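Local coordinates for DNA repair protein PprA (Deinococcus deserti, PDB 6MC8), which probably helps repair radiation-damaged DNA and segregate the genome, binding DNA and assembling into filaments, at residues Asp51-Ala54 and Leu55-Gly59; Leu82-His86 and Leu87-Ala91; Glu66-Leu69 and Thr70-Arg74; Gln281-Ala284 and Thr285-Asp289; Gly59-Asp62 and Thr63-Glu66. The protein carries 2 engineered substitutions. One frame throughout, in Å; residues are numbered along the deposited sequence.

Contact 1 (Asp51-Ala54 and Leu55-Gly59)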
loop_
_atom_site.group_PDB
_atom_site.type_symbol
_atom_site.label_atom_id
_atom_site.label_comp_id
_atom_site.label_asym_id
_atom_site.label_seq_id
_atom_site.Cartn_x
_atom_site.Cartn_y
_atom_site.Cartn_z
ATOM N N ASP A 51 -33.107 2.605 -9.041
ATOM C CA ASP A 51 -34.020 2.668 -7.912
ATOM C C ASP A 51 -34.302 4.089 -7.449
ATOM O O ASP A 51 -35.005 4.267 -6.453
ATOM C CB ASP A 51 -33.459 1.859 -6.738
ATOM C CG ASP A 51 -33.490 0.373 -6.985
ATOM O OD1 ASP A 51 -34.389 -0.098 -7.702
ATOM O OD2 ASP A 51 -32.612 -0.328 -6.461
ATOM N N VAL A 52 -33.791 5.101 -8.153
ATOM C CA VAL A 52 -33.775 6.456 -7.610
ATOM C C VAL A 52 -35.165 7.081 -7.671
ATOM O O VAL A 52 -35.581 7.793 -6.750
ATOM C CB VAL A 52 -32.728 7.307 -8.353
ATOM C CG1 VAL A 52 -32.630 8.691 -7.751
ATOM C CG2 VAL A 52 -31.385 6.623 -8.321
ATOM N N GLN A 53 -35.908 6.809 -8.746
ATOM C CA GLN A 53 -37.282 7.290 -8.843
ATOM C C GLN A 53 -38.175 6.622 -7.801
ATOM O O GLN A 53 -39.085 7.255 -7.255
ATOM C CB GLN A 53 -37.823 7.041 -10.251
ATOM C CG GLN A 53 -39.201 7.626 -10.517
ATOM C CD GLN A 53 -39.211 9.140 -10.501
ATOM O OE1 GLN A 53 -39.637 9.763 -9.534
ATOM N NE2 GLN A 53 -38.755 9.739 -11.590
ATOM N N ALA A 54 -37.911 5.351 -7.495
ATOM C CA ALA A 54 -38.705 4.650 -6.493
ATOM C C ALA A 54 -38.373 5.130 -5.086
ATOM O O ALA A 54 -39.238 5.129 -4.205
ATOM C CB ALA A 54 -38.489 3.145 -6.610
ATOM N N LEU A 55 -37.128 5.547 -4.854
ATOM C CA LEU A 55 -36.770 6.086 -3.548
ATOM C C LEU A 55 -37.325 7.489 -3.358
ATOM O O LEU A 55 -37.705 7.863 -2.243
ATOM C CB LEU A 55 -35.254 6.086 -3.367
ATOM C CG LEU A 55 -34.560 4.741 -3.179
ATOM C CD1 LEU A 55 -33.075 4.935 -3.211
ATOM C CD2 LEU A 55 -34.967 4.113 -1.869
ATOM N N ALA A 56 -37.378 8.275 -4.432
ATOM C CA ALA A 56 -37.913 9.628 -4.341
ATOM C C ALA A 56 -39.414 9.608 -4.093
ATOM O O ALA A 56 -39.940 10.422 -3.326
ATOM C CB ALA A 56 -37.587 10.404 -5.616
ATOM N N ASP A 57 -40.119 8.665 -4.719
ATOM C CA ASP A 57 -41.554 8.544 -4.506
ATOM C C ASP A 57 -41.891 7.952 -3.145
ATOM O O ASP A 57 -43.042 8.048 -2.711
ATOM C CB ASP A 57 -42.185 7.690 -5.609
ATOM C CG ASP A 57 -42.170 8.373 -6.960
ATOM O OD1 ASP A 57 -42.134 9.617 -7.001
ATOM O OD2 ASP A 57 -42.217 7.667 -7.985
ATOM N N SER A 58 -40.925 7.345 -2.463
ATOM C CA SER A 58 -41.161 6.698 -1.182
ATOM C C SER A 58 -40.720 7.549 0.001
ATOM O O SER A 58 -40.737 7.069 1.137
ATOM C CB SER A 58 -40.462 5.340 -1.147
ATOM O OG SER A 58 -41.017 4.468 -2.113
ATOM N N GLY A 59 -40.320 8.792 -0.238
ATOM C CA GLY A 59 -40.071 9.729 0.833
ATOM C C GLY A 59 -38.630 9.908 1.240
ATOM O O GLY A 59 -38.377 10.458 2.318
#

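Contact 2 (Leu82-His86 and Leu87-Ala91)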
loop_
_atom_site.group_PDB
_atom_site.type_symbol
_atom_site.label_atom_id
_atom_site.label_comp_id
_atom_site.label_asym_id
_atom_site.label_seq_id
_atom_site.Cartn_x
_atom_site.Cartn_y
_atom_site.Cartn_z
ATOM N N LEU A 82 -14.463 2.582 -19.111
ATOM C CA LEU A 82 -13.797 3.712 -19.731
ATOM C C LEU A 82 -12.379 3.903 -19.222
ATOM O O LEU A 82 -11.645 4.728 -19.771
ATOM C CB LEU A 82 -14.616 4.982 -19.499
ATOM C CG LEU A 82 -16.055 4.891 -20.010
ATOM C CD1 LEU A 82 -16.830 6.158 -19.707
ATOM C CD2 LEU A 82 -16.116 4.556 -21.487
ATOM N N GLY A 83 -11.968 3.153 -18.209
ATOM C CA GLY A 83 -10.647 3.323 -17.643
ATOM C C GLY A 83 -10.556 4.494 -16.694
ATOM O O GLY A 83 -9.531 5.182 -16.661
ATOM N N LEU A 84 -11.611 4.736 -15.919
ATOM C CA LEU A 84 -11.676 5.865 -15.004
ATOM C C LEU A 84 -11.798 5.389 -13.562
ATOM O O LEU A 84 -12.369 6.077 -12.718
ATOM C CB LEU A 84 -12.838 6.782 -15.370
ATOM C CG LEU A 84 -12.845 7.273 -16.819
ATOM C CD1 LEU A 84 -14.034 8.180 -17.094
ATOM C CD2 LEU A 84 -11.545 7.937 -17.199
ATOM N N LEU A 85 -11.261 4.201 -13.277
ATOM C CA LEU A 85 -11.325 3.622 -11.941
ATOM C C LEU A 85 -10.390 4.311 -10.960
ATOM O O LEU A 85 -10.570 4.173 -9.748
ATOM C CB LEU A 85 -11.007 2.131 -12.019
ATOM C CG LEU A 85 -12.054 1.286 -12.737
ATOM C CD1 LEU A 85 -11.553 -0.120 -12.983
ATOM C CD2 LEU A 85 -13.318 1.254 -11.915
ATOM N N HIS A 86 -9.396 5.044 -11.456
ATOM C CA HIS A 86 -8.532 5.868 -10.626
ATOM C C HIS A 86 -9.184 7.182 -10.223
ATOM O O HIS A 86 -8.621 7.906 -9.397
ATOM C CB HIS A 86 -7.226 6.152 -11.363
ATOM C CG HIS A 86 -7.399 6.991 -12.587
ATOM N ND1 HIS A 86 -7.903 6.492 -13.765
ATOM C CD2 HIS A 86 -7.127 8.296 -12.816
ATOM C CE1 HIS A 86 -7.945 7.454 -14.665
ATOM N NE2 HIS A 86 -7.478 8.559 -14.116
ATOM N N LEU A 87 -10.338 7.507 -10.787
ATOM C CA LEU A 87 -11.096 8.694 -10.438
ATOM C C LEU A 87 -12.268 8.303 -9.549
ATOM O O LEU A 87 -12.743 7.166 -9.572
ATOM C CB LEU A 87 -11.603 9.405 -11.696
ATOM C CG LEU A 87 -10.542 9.852 -12.701
ATOM C CD1 LEU A 87 -11.191 10.405 -13.953
ATOM C CD2 LEU A 87 -9.591 10.862 -12.095
ATOM N N GLN A 88 -12.732 9.261 -8.757
ATOM C CA GLN A 88 -13.864 9.054 -7.865
ATOM C C GLN A 88 -15.102 9.703 -8.465
ATOM O O GLN A 88 -15.106 10.904 -8.742
ATOM C CB GLN A 88 -13.570 9.621 -6.477
ATOM C CG GLN A 88 -14.671 9.394 -5.464
ATOM C CD GLN A 88 -14.276 9.823 -4.066
ATOM O OE1 GLN A 88 -13.161 10.286 -3.838
ATOM N NE2 GLN A 88 -15.193 9.672 -3.120
ATOM N N HIS A 89 -16.145 8.904 -8.664
ATOM C CA HIS A 89 -17.363 9.336 -9.330
ATOM C C HIS A 89 -18.468 9.548 -8.308
ATOM O O HIS A 89 -18.624 8.753 -7.380
ATOM C CB HIS A 89 -17.819 8.301 -10.361
ATOM C CG HIS A 89 -16.826 8.049 -11.451
ATOM N ND1 HIS A 89 -16.614 8.930 -12.485
ATOM C CD2 HIS A 89 -15.995 7.005 -11.671
ATOM C CE1 HIS A 89 -15.692 8.443 -13.293
ATOM N NE2 HIS A 89 -15.299 7.277 -12.821
ATOM N N SER A 90 -19.249 10.594 -8.519
ATOM C CA SER A 90 -20.395 10.930 -7.640
ATOM C C SER A 90 -21.449 11.733 -8.379
ATOM O O SER A 90 -21.168 12.273 -9.409
ATOM C CB SER A 90 -20.002 11.616 -6.397
ATOM O OG SER A 90 -19.345 12.795 -6.683
ATOM N N ALA A 91 -22.650 11.733 -7.842
ATOM C CA ALA A 91 -23.734 12.516 -8.442
ATOM C C ALA A 91 -24.405 13.341 -7.355
ATOM O O ALA A 91 -24.324 12.976 -6.184
ATOM C CB ALA A 91 -24.713 11.623 -9.123
#

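Contact 3 (Glu66-Leu69 and Thr70-Arg74)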
loop_
_atom_site.group_PDB
_atom_site.type_symbol
_atom_site.label_atom_id
_atom_site.label_comp_id
_atom_site.label_asym_id
_atom_site.label_seq_id
_atom_site.Cartn_x
_atom_site.Cartn_y
_atom_site.Cartn_z
ATOM N N GLU A 66 -28.980 10.981 -3.452
ATOM C CA GLU A 66 -27.668 11.200 -4.050
ATOM C C GLU A 66 -26.715 10.056 -3.737
ATOM O O GLU A 66 -25.767 9.811 -4.490
ATOM C CB GLU A 66 -27.096 12.533 -3.572
ATOM C CG GLU A 66 -27.765 13.739 -4.205
ATOM C CD GLU A 66 -27.339 15.048 -3.584
ATOM O OE1 GLU A 66 -26.657 15.019 -2.544
ATOM O OE2 GLU A 66 -27.690 16.104 -4.137
ATOM N N ALA A 67 -26.946 9.346 -2.634
ATOM C CA ALA A 67 -26.154 8.156 -2.349
ATOM C C ALA A 67 -26.498 7.029 -3.312
ATOM O O ALA A 67 -25.622 6.255 -3.708
ATOM C CB ALA A 67 -26.366 7.715 -0.903
ATOM N N GLN A 68 -27.767 6.929 -3.706
ATOM C CA GLN A 68 -28.160 5.915 -4.673
ATOM C C GLN A 68 -27.730 6.304 -6.081
ATOM O O GLN A 68 -27.386 5.437 -6.889
ATOM C CB GLN A 68 -29.667 5.688 -4.608
ATOM C CG GLN A 68 -30.177 4.538 -5.451
ATOM C CD GLN A 68 -29.692 3.197 -4.956
ATOM O OE1 GLN A 68 -29.582 2.972 -3.758
ATOM N NE2 GLN A 68 -29.427 2.288 -5.879
ATOM N N LEU A 69 -27.689 7.601 -6.366
ATOM C CA LEU A 69 -27.242 8.097 -7.684
ATOM C C LEU A 69 -25.765 7.773 -7.879
ATOM O O LEU A 69 -25.383 7.365 -8.941
ATOM C CB LEU A 69 -27.515 9.595 -7.780
ATOM C CG LEU A 69 -28.959 9.977 -8.053
ATOM C CD1 LEU A 69 -29.099 11.465 -8.069
ATOM C CD2 LEU A 69 -29.412 9.428 -9.361
ATOM N N THR A 70 -25.000 7.968 -6.829
ATOM C CA THR A 70 -23.567 7.677 -6.778
ATOM C C THR A 70 -23.343 6.179 -6.883
ATOM O O THR A 70 -22.416 5.804 -7.503
ATOM C CB THR A 70 -22.987 8.272 -5.501
ATOM O OG1 THR A 70 -23.225 9.662 -5.633
ATOM C CG2 THR A 70 -21.518 8.006 -5.321
ATOM N N GLN A 71 -24.179 5.389 -6.236
ATOM C CA GLN A 71 -24.017 3.929 -6.257
ATOM C C GLN A 71 -24.239 3.427 -7.673
ATOM O O GLN A 71 -23.458 2.641 -8.111
ATOM C CB GLN A 71 -24.908 3.269 -5.213
ATOM C CG GLN A 71 -24.934 1.757 -5.304
ATOM C CD GLN A 71 -25.852 1.063 -4.333
ATOM O OE1 GLN A 71 -26.915 0.598 -4.671
ATOM N NE2 GLN A 71 -25.436 0.971 -3.092
ATOM N N GLU A 72 -25.232 3.969 -8.359
ATOM C CA GLU A 72 -25.568 3.484 -9.688
ATOM C C GLU A 72 -24.600 4.015 -10.736
ATOM O O GLU A 72 -24.337 3.345 -11.739
ATOM C CB GLU A 72 -27.007 3.864 -10.019
ATOM C CG GLU A 72 -28.019 3.135 -9.165
ATOM C CD GLU A 72 -29.441 3.543 -9.458
ATOM O OE1 GLU A 72 -29.641 4.492 -10.235
ATOM O OE2 GLU A 72 -30.366 2.910 -8.913
ATOM N N LEU A 73 -24.056 5.214 -10.515
ATOM C CA LEU A 73 -23.052 5.762 -11.422
ATOM C C LEU A 73 -21.745 4.985 -11.340
ATOM O O LEU A 73 -21.075 4.782 -12.358
ATOM C CB LEU A 73 -22.816 7.235 -11.103
ATOM C CG LEU A 73 -21.802 8.020 -11.933
ATOM C CD1 LEU A 73 -22.258 8.202 -13.365
ATOM C CD2 LEU A 73 -21.517 9.347 -11.281
ATOM N N ARG A 74 -21.368 4.537 -10.143
ATOM C CA ARG A 74 -20.139 3.767 -9.997
ATOM C C ARG A 74 -20.299 2.358 -10.550
ATOM O O ARG A 74 -19.339 1.778 -11.066
ATOM C CB ARG A 74 -19.716 3.732 -8.530
ATOM C CG ARG A 74 -19.200 5.056 -8.009
ATOM C CD ARG A 74 -18.953 5.012 -6.519
ATOM N NE ARG A 74 -18.499 6.301 -6.019
ATOM C CZ ARG A 74 -18.364 6.603 -4.734
ATOM N NH1 ARG A 74 -18.673 5.714 -3.805
ATOM N NH2 ARG A 74 -17.946 7.807 -4.379
#

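Contact 4 (Gln281-Ala284 and Thr285-Asp289)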
loop_
_atom_site.group_PDB
_atom_site.type_symbol
_atom_site.label_atom_id
_atom_site.label_comp_id
_atom_site.label_asym_id
_atom_site.label_seq_id
_atom_site.Cartn_x
_atom_site.Cartn_y
_atom_site.Cartn_z
ATOM N N GLN A 281 -13.372 -13.802 -10.679
ATOM C CA GLN A 281 -13.124 -13.630 -12.105
ATOM C C GLN A 281 -14.133 -14.407 -12.940
ATOM O O GLN A 281 -14.572 -13.939 -13.997
ATOM C CB GLN A 281 -11.702 -14.074 -12.440
ATOM C CG GLN A 281 -11.313 -13.826 -13.872
ATOM C CD GLN A 281 -9.921 -14.279 -14.178
ATOM O OE1 GLN A 281 -9.236 -14.821 -13.322
ATOM N NE2 GLN A 281 -9.491 -14.069 -15.409
ATOM N N ARG A 282 -14.511 -15.598 -12.474
ATOM C CA ARG A 282 -15.498 -16.405 -13.177
ATOM C C ARG A 282 -16.878 -15.763 -13.103
ATOM O O ARG A 282 -17.686 -15.905 -14.025
ATOM C CB ARG A 282 -15.510 -17.812 -12.584
ATOM C CG ARG A 282 -16.266 -18.861 -13.372
ATOM C CD ARG A 282 -16.185 -20.217 -12.675
ATOM N NE ARG A 282 -14.806 -20.682 -12.540
ATOM C CZ ARG A 282 -14.182 -20.853 -11.378
ATOM N NH1 ARG A 282 -14.816 -20.611 -10.240
ATOM N NH2 ARG A 282 -12.927 -21.272 -11.354
ATOM N N GLU A 283 -17.157 -15.044 -12.012
ATOM C CA GLU A 283 -18.382 -14.257 -11.927
ATOM C C GLU A 283 -18.353 -13.086 -12.900
ATOM O O GLU A 283 -19.345 -12.820 -13.583
ATOM C CB GLU A 283 -18.590 -13.753 -10.499
ATOM C CG GLU A 283 -19.818 -12.878 -10.316
ATOM C CD GLU A 283 -19.963 -12.352 -8.906
ATOM O OE1 GLU A 283 -19.115 -12.684 -8.060
ATOM O OE2 GLU A 283 -20.917 -11.594 -8.648
ATOM N N ALA A 284 -17.218 -12.389 -12.983
ATOM C CA ALA A 284 -17.122 -11.199 -13.822
ATOM C C ALA A 284 -17.161 -11.551 -15.302
ATOM O O ALA A 284 -17.671 -10.776 -16.115
ATOM C CB ALA A 284 -15.848 -10.428 -13.489
ATOM N N THR A 285 -16.629 -12.717 -15.667
ATOM C CA THR A 285 -16.681 -13.163 -17.055
ATOM C C THR A 285 -18.107 -13.528 -17.458
ATOM O O THR A 285 -18.569 -13.162 -18.543
ATOM C CB THR A 285 -15.728 -14.346 -17.246
ATOM O OG1 THR A 285 -14.394 -13.935 -16.933
ATOM C CG2 THR A 285 -15.761 -14.852 -18.671
ATOM N N GLU A 286 -18.824 -14.236 -16.582
ATOM C CA GLU A 286 -20.229 -14.542 -16.836
ATOM C C GLU A 286 -21.094 -13.290 -16.800
ATOM O O GLU A 286 -22.090 -13.199 -17.523
ATOM C CB GLU A 286 -20.739 -15.570 -15.824
ATOM C CG GLU A 286 -20.311 -16.997 -16.104
ATOM C CD GLU A 286 -21.054 -17.610 -17.285
ATOM O OE1 GLU A 286 -22.249 -17.300 -17.466
ATOM O OE2 GLU A 286 -20.443 -18.396 -18.036
ATOM N N THR A 287 -20.735 -12.318 -15.961
ATOM C CA THR A 287 -21.486 -11.069 -15.921
ATOM C C THR A 287 -21.232 -10.245 -17.178
ATOM O O THR A 287 -22.162 -9.659 -17.737
ATOM C CB THR A 287 -21.127 -10.277 -14.661
ATOM O OG1 THR A 287 -21.369 -11.085 -13.508
ATOM C CG2 THR A 287 -21.966 -9.027 -14.544
ATOM N N LEU A 288 -19.986 -10.232 -17.663
ATOM C CA LEU A 288 -19.668 -9.486 -18.876
ATOM C C LEU A 288 -20.308 -10.113 -20.107
ATOM O O LEU A 288 -20.795 -9.398 -20.989
ATOM C CB LEU A 288 -18.153 -9.387 -19.059
ATOM C CG LEU A 288 -17.689 -8.653 -20.319
ATOM C CD1 LEU A 288 -18.158 -7.218 -20.311
ATOM C CD2 LEU A 288 -16.194 -8.727 -20.481
ATOM N N ASP A 289 -20.322 -11.445 -20.183
ATOM C CA ASP A 289 -20.898 -12.114 -21.345
ATOM C C ASP A 289 -22.407 -11.935 -21.389
ATOM O O ASP A 289 -22.991 -11.780 -22.465
ATOM C CB ASP A 289 -20.535 -13.600 -21.346
ATOM C CG ASP A 289 -19.073 -13.845 -21.648
ATOM O OD1 ASP A 289 -18.447 -12.984 -22.292
ATOM O OD2 ASP A 289 -18.557 -14.910 -21.261
#

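Contact 5 (Gly59-Asp62 and Thr63-Glu66)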
loop_
_atom_site.group_PDB
_atom_site.type_symbol
_atom_site.label_atom_id
_atom_site.label_comp_id
_atom_site.label_asym_id
_atom_site.label_seq_id
_atom_site.Cartn_x
_atom_site.Cartn_y
_atom_site.Cartn_z
ATOM N N GLY A 59 -40.320 8.792 -0.238
ATOM C CA GLY A 59 -40.071 9.729 0.833
ATOM C C GLY A 59 -38.630 9.908 1.240
ATOM O O GLY A 59 -38.377 10.458 2.318
ATOM N N ALA A 60 -37.678 9.465 0.429
ATOM C CA ALA A 60 -36.280 9.637 0.781
ATOM C C ALA A 60 -35.842 11.074 0.531
ATOM O O ALA A 60 -36.314 11.741 -0.390
ATOM C CB ALA A 60 -35.405 8.674 -0.013
ATOM N N ASP A 61 -34.932 11.551 1.375
ATOM C CA ASP A 61 -34.394 12.892 1.235
ATOM C C ASP A 61 -33.308 12.919 0.165
ATOM O O ASP A 61 -33.005 11.912 -0.474
ATOM C CB ASP A 61 -33.863 13.407 2.573
ATOM C CG ASP A 61 -32.834 12.489 3.194
ATOM O OD1 ASP A 61 -32.681 11.346 2.728
ATOM O OD2 ASP A 61 -32.152 12.925 4.139
ATOM N N ASP A 62 -32.702 14.094 -0.017
ATOM C CA ASP A 62 -31.722 14.271 -1.082
ATOM C C ASP A 62 -30.434 13.509 -0.790
ATOM O O ASP A 62 -29.740 13.080 -1.714
ATOM C CB ASP A 62 -31.428 15.758 -1.286
ATOM C CG ASP A 62 -32.637 16.533 -1.768
ATOM O OD1 ASP A 62 -33.538 15.929 -2.381
ATOM O OD2 ASP A 62 -32.680 17.758 -1.548
ATOM N N THR A 63 -30.111 13.314 0.490
ATOM C CA THR A 63 -28.885 12.607 0.853
ATOM C C THR A 63 -28.993 11.118 0.537
ATOM O O THR A 63 -28.030 10.506 0.063
ATOM C CB THR A 63 -28.581 12.846 2.335
ATOM O OG1 THR A 63 -28.449 14.253 2.566
ATOM C CG2 THR A 63 -27.294 12.169 2.760
ATOM N N THR A 64 -30.168 10.530 0.763
ATOM C CA THR A 64 -30.400 9.138 0.390
ATOM C C THR A 64 -30.455 8.979 -1.127
ATOM O O THR A 64 -29.933 8.003 -1.679
ATOM C CB THR A 64 -31.690 8.643 1.053
ATOM O OG1 THR A 64 -31.548 8.720 2.475
ATOM C CG2 THR A 64 -32.009 7.214 0.676
ATOM N N LEU A 65 -31.063 9.949 -1.816
ATOM C CA LEU A 65 -31.163 9.897 -3.272
ATOM C C LEU A 65 -29.802 10.046 -3.936
ATOM O O LEU A 65 -29.485 9.316 -4.878
ATOM C CB LEU A 65 -32.110 10.984 -3.772
ATOM C CG LEU A 65 -33.600 10.804 -3.508
ATOM C CD1 LEU A 65 -34.341 12.062 -3.881
ATOM C CD2 LEU A 65 -34.123 9.635 -4.298
ATOM N N GLU A 66 -28.980 10.981 -3.452
ATOM C CA GLU A 66 -27.668 11.200 -4.050
ATOM C C GLU A 66 -26.715 10.056 -3.737
ATOM O O GLU A 66 -25.767 9.811 -4.490
ATOM C CB GLU A 66 -27.096 12.533 -3.572
ATOM C CG GLU A 66 -27.765 13.739 -4.205
ATOM C CD GLU A 66 -27.339 15.048 -3.584
ATOM O OE1 GLU A 66 -26.657 15.019 -2.544
ATOM O OE2 GLU A 66 -27.690 16.104 -4.137
#

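Contact 1 (Asp51-Ala54 and Leu55-Gly59)
Q53 and D57, one helical turn apart, draw their flat ends near each other on one flank of helix 52-57. The glutamine chain leaves with CG anti to the backbone N (chi1 -174°) and then bends at chi2, which brings OE1 toward D57; as modelled, Q53 OE1 stands 3.6 Å from D57 OD1, the amide and carboxylate planes being only 24° apart. D57, its CG set beside its own backbone N, folds back over the preceding turn and places that carbon 3.3 Å from Q53 O. S58 behaves differently. Its short side chain keeps OG beside its own backbone N, and the hydroxyl reaches back to give a 2.8 Å bond from S58 OG to A54 O, at a turn where serine suits because it can use a backbone carbonyl as acceptor. L55 also leans back, with CG 3.3 Å from D51 O, while L55 N bonds that same oxygen at 2.9 Å. V52, buried, packs on L36 of helix 35-43 and on L69 of helix 62-80, and A56 also touches L36. G59 takes a positive phi of 99°, easy for a residue without CB. D57-S58-G59-A60 resembles the active-site signature of retroviral-type aspartic peptidases, a weak match that by itself does not establish such activity. Here the sequence forms the end of a short helix and its exit turn, and the probable bond from A60 N to L55 O makes that turn resemble a Schellman motif.

Contact 2 (Leu82-His86 and Leu87-Ala91)
L84 and L87 close a type I beta turn that leads from the loop after helix 62-80 into strand 89-95. L84 supplies the polar centre of the contact. Its carbonyl oxygen accepts the turn's own bond, L87 N to L84 O at 3.1 Å, and also a side-chain bond, H89 NE2 to L84 O at 3.2 Å. The two donors come from opposite faces of the carbonyl plane, so the peptide is gripped from both sides. L84 CB lies 3.6 Å from H89 NE2, at the edge of the imidazole and in its plane, and the leucine's CD2 meets L87 CD1, giving the turn an apolar flank that Y126 and M129 extend. L85, in the middle of the turn, points away and packs on D78 and I142. Histidine suits position 89 because one flat ring can both donate to the turn and stack on H77 of helix 62-80. A phenylalanine here would keep the ring but lack the N-H, and would probably leave L84 O without its second donor and the turn less firmly tied to the strand. H86 comes last. With CG set between the backbone N and the carbonyl carbon (chi1 66°), its ring runs alongside L87 and also meets W140. L87 offers a CH-pi contact, its CG 3.9 Å from the centroid of the H86 ring, over the face and displaced toward the rim.

Contact 3 (Glu66-Leu69 and Thr70-Arg74)
Successive turns in the middle of helix 62-80 are linked by Q68, Q71 and E72, whose polar ends gather on one flank, and by E66 and T70 on another. Q68 starts with CG anti to its own N and bends at chi2 (67°), bringing the amide round to the following turn. There Q68 NE2 gives a nearly straight bond to E72 OE2, 3.2 Å long; the acceptor lies close to the amide plane, but the donor comes from above the carboxylate plane, the amide and carboxylate planes being turned 79° from each other. The same NE2 also reaches Q71 OE1 at 3.3 Å, a weak bond with a poorer angle. E72 is buried, and its charge has further partners: S50 OG binds OE1 and D51 N binds OE2, so three donors surround the carboxylate and probably favour its ionised form. A glutamate suits the place because two oxygens can face several donors at once.

On the other flank is the threonine arrangement common in alpha-helices, in which a side-chain hydroxyl binds the carbonyl four residues back. T70 OG1 donates to E66 O at 2.8 Å, while T70 N donates to the same oxygen at 3.1 Å. T70 OG1 also accepts from A91 N, tying the helix to strand 89-95, and E66 OE2 accepts from L93 N further along that strand. L69, buried, turns its side chain to A91, L93, V52 and F39, an apolar surface where leucine's branched end fills the seam between helices and strand. T70 CG2 lies over the centre of the R74 guanidinium, 3.4 Å above its plane, and R74 NE bonds H89 O.

Contact 4 (Gln281-Ala284 and Thr285-Asp289)
E283 O accepts twice from T287: the backbone bond from T287 N at 2.8 Å and a second one from T287 OG1 at 2.7 Å, the hydroxyl approaching from above the carbonyl plane. The threonine can do this because OG1 lies beside its own backbone N (chi1 -56°), which swings the hydroxyl toward the preceding turn. E283 itself runs alongside T287 in an extended chain, its CG 4.0 Å from T287 OG1. A valine in place of T287 has much the same shape but no hydroxyl, and would probably leave E283 O without its second donor.

Both segments belong to helix 274-304, which lies against the four-stranded antiparallel sheet through strands 189-195 and 261-267. Small or branched residues suit that side: A284, buried, meets V194 and V264, and L288 reaches V194 and A262 with its CG anti to the backbone N. Backbone groups are satisfied in the ordinary alpha-helical way. L288 N donates to A284 O at 2.8 Å, and T285 N to Q281 O at 2.9 Å. E286 N to R282 O is longer at 3.3 Å, though its hydrogen points almost straight at the oxygen. T285 OG1 also lies close to Q281 O, but its proton has another acceptor within range, so this bond is not settled. E286 bends at chi2, and its carboxylate turns away from the first segment, on an exposed flank where a charged group is easily accommodated. D289 OD1 finds its partner beyond the helix, in a salt bridge to R196 NH2.

Contact 5 (Gly59-Asp62 and Thr63-Glu66)
D61 and T64 make the polar part of this helix start. D61 is the N-cap of helix 62-80, and its OD1 accepts twice: from T64 OG1 at 2.9 Å, met nearly head-on along the C-O bond, and from T64 N at 3.3 Å, which comes from above the carboxylate plane. The aspartate can reach both because chi1 (55°) folds its short chain over the first turn, where backbone N-H groups have no earlier carbonyl to bind. Aspartate suits an N-cap for that reason. The two bonds to OD1 probably help hold the carboxylate in place. Ordinary helical bonds begin at once, L65 N to D61 O at 3.1 Å and E66 N to D62 O at 2.8 Å.

Apolar contacts flank the cap. A60 CB touches T64 CG2 at 3.8 Å and reaches L65 CG at 4.5 Å, the latter a loose hydrophobic staple between the residue before the cap and the fourth helical residue.

Among the charges, D62 OD2 and E66 OE2 stay 5.9 Å apart, E66 OE2 being held by L93 N of strand 89-95. The negative charges of D61 and D62 are probably favoured by the partial positive charge of the helix start.

L65 turns inward onto V52, L55 and A56 of helix 52-57, while D62 packs against L93 and H95 of strand 89-95, so the first turn of helix 62-80 lies between that short helix and the strand.

Overall arrangement
Contacts 1, 5 and 3 follow one another along the chain and hold two neighbouring helices: contact 1 is helix 52-57, and contacts 5 and 3, sharing E66, are the start and middle of helix 62-80. Contacts 1 and 5 lie at the surface, their centres about 24 and 25 Å from the chain's centre, and rely on turn and cap chemistry. Contacts 2, 3 and 4 are partly buried. Contact 3 meets contact 1 where E72 joins the start of the short helix, and touches contact 2, a beta turn, through H89 and A91. Contact 4 stands apart on helix 274-304, its nearest atoms about 11 Å from contact 2, and combines a settled hydroxyl-to-carbonyl bond with sheet packing.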